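Local coordinates for predicted DNA-binding transcriptional regulator (Aliivibrio fischeri ES114, PDB 7DWN), which binds DNA through a winged helix-turn-helix domain as a tetrameric LysR-type transcriptional regulator that activates transcription, at the interface of chains A and B. Residues are numbered along the deposited sequence; one frame, centred on the assembly and turned at random. Chains: chain A/B, Predicted DNA-binding transcriptional regulator.

The interface of chains A and B. Residues chain A 61, 64-65, 68; chain B 83, 87, 96, 141-142.
Three flat groups of chain B border A:Leu65 and A:Ile68, each turned differently. The carboxamide of B:Gln83 offers a face, and methyl CD2 of A:Leu65 stands above it, 4.1 Å from the amide carbon CD. By contrast, B:Gln96 turns the edge of its amide to the leucine, OE1 towards CD1 and NE2 towards CD2; both methyls lie near its plane, and OE1 comes so close to CD1 that the exact spacing is doubtful. One face of this second amide is covered within chain B by CD1 of B:Leu87. The B:Gly141–B:Ala142 peptide shows one face to chain A, where CD1 of A:Ile68 sits over the amide nitrogen of B:Ala142 at 3.9 Å and CD1 of A:Leu65 lies obliquely near the carbonyl oxygen of B:Gly141.

With CG beside the backbone N (chi1 -86°), the branch of A:Leu65 reaches into chain B. CD1 packs on CA of B:Ala142 at 3.8 Å, whereas CD2 meets CD1 of B:Leu87 at 3.7 Å, the two leucines crossing nearly at right angles; that B:Leu87 methyl lies near both branches. A:Pro61 and A:Lys64 border the patch.

The patch illustrates how LysR-type dimers join their parts: the start of linker helix 61-83 in one subunit lodges between the end of its partner's linker helix, 61-89, and the partner's effector-binding domain. Repeated by the two-fold, it holds each linker helix against the regulatory domain of the other subunit and may relay domain movements towards the DNA-binding heads.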
loop_
_atom_site.group_PDB
_atom_site.type_symbol
_atom_site.label_atom_id
_atom_site.label_comp_id
_atom_site.label_asym_id
_atom_site.label_seq_id
_atom_site.Cartn_x
_atom_site.Cartn_y
_atom_site.Cartn_z
ATOM N N PRO A 61 20.574 5.629 -22.326
ATOM C CA PRO A 61 19.227 5.197 -21.902
ATOM C C PRO A 61 19.259 4.042 -20.910
ATOM O O PRO A 61 18.553 4.067 -19.886
ATOM C CB PRO A 61 18.563 4.808 -23.229
ATOM C CG PRO A 61 19.259 5.661 -24.253
ATOM C CD PRO A 61 20.679 5.778 -23.789
ATOM N N LYS A 64 20.074 5.368 -17.686
ATOM C CA LYS A 64 18.932 6.039 -17.078
ATOM C C LYS A 64 18.029 5.045 -16.354
ATOM O O LYS A 64 17.593 5.298 -15.224
ATOM C CB LYS A 64 18.151 6.809 -18.142
ATOM C CG LYS A 64 18.890 8.021 -18.690
ATOM C CD LYS A 64 18.091 8.708 -19.785
ATOM C CE LYS A 64 18.781 9.977 -20.260
ATOM N NZ LYS A 64 18.882 10.993 -19.173
ATOM N N LEU A 65 17.740 3.901 -16.982
ATOM C CA LEU A 65 16.880 2.922 -16.313
ATOM C C LEU A 65 17.609 2.229 -15.161
ATOM O O LEU A 65 17.028 1.992 -14.085
ATOM C CB LEU A 65 16.356 1.894 -17.318
ATOM C CG LEU A 65 15.086 2.272 -18.085
ATOM C CD1 LEU A 65 15.343 3.416 -19.057
ATOM C CD2 LEU A 65 14.515 1.063 -18.810
ATOM N N ILE A 68 17.469 4.005 -11.723
ATOM C CA ILE A 68 16.321 3.633 -10.902
ATOM C C ILE A 68 16.544 2.263 -10.278
ATOM O O ILE A 68 16.269 2.048 -9.090
ATOM C CB ILE A 68 15.027 3.650 -11.736
ATOM C CG1 ILE A 68 15.075 4.740 -12.804
ATOM C CG2 ILE A 68 13.817 3.843 -10.833
ATOM C CD1 ILE A 68 13.964 4.616 -13.825
ATOM N N GLN B 83 14.989 -5.322 -18.221
ATOM C CA GLN B 83 14.583 -4.038 -18.784
ATOM C C GLN B 83 15.676 -3.467 -19.675
ATOM O O GLN B 83 15.397 -2.928 -20.753
ATOM C CB GLN B 83 14.244 -3.053 -17.664
ATOM C CG GLN B 83 12.760 -2.866 -17.402
ATOM C CD GLN B 83 12.473 -1.651 -16.540
ATOM O OE1 GLN B 83 13.328 -1.201 -15.775
ATOM N NE2 GLN B 83 11.270 -1.106 -16.667
ATOM N N LEU B 87 16.738 -2.505 -24.341
ATOM C CA LEU B 87 17.315 -1.238 -24.781
ATOM C C LEU B 87 18.724 -1.421 -25.330
ATOM O O LEU B 87 19.084 -0.807 -26.340
ATOM C CB LEU B 87 17.322 -0.235 -23.629
ATOM C CG LEU B 87 15.973 0.346 -23.208
ATOM C CD1 LEU B 87 16.161 1.340 -22.076
ATOM C CD2 LEU B 87 15.288 1.003 -24.394
ATOM N N GLN B 96 12.502 6.241 -25.965
ATOM C CA GLN B 96 11.462 5.439 -25.333
ATOM C C GLN B 96 10.186 6.265 -25.258
ATOM O O GLN B 96 10.101 7.227 -24.486
ATOM C CB GLN B 96 11.902 4.976 -23.948
ATOM C CG GLN B 96 12.932 3.867 -23.971
ATOM C CD GLN B 96 13.171 3.280 -22.597
ATOM O OE1 GLN B 96 13.700 3.950 -21.711
ATOM N NE2 GLN B 96 12.770 2.027 -22.407
ATOM N N GLY B 141 12.700 8.514 -15.394
ATOM C CA GLY B 141 13.591 8.349 -16.523
ATOM C C GLY B 141 13.378 7.091 -17.336
ATOM O O GLY B 141 14.106 6.877 -18.313
ATOM N N ALA B 142 12.411 6.250 -16.963
ATOM C CA ALA B 142 12.116 5.057 -17.747
ATOM C C ALA B 142 11.451 5.391 -19.074
ATOM O O ALA B 142 11.440 4.549 -19.978
ATOM C CB ALA B 142 11.224 4.107 -16.947
#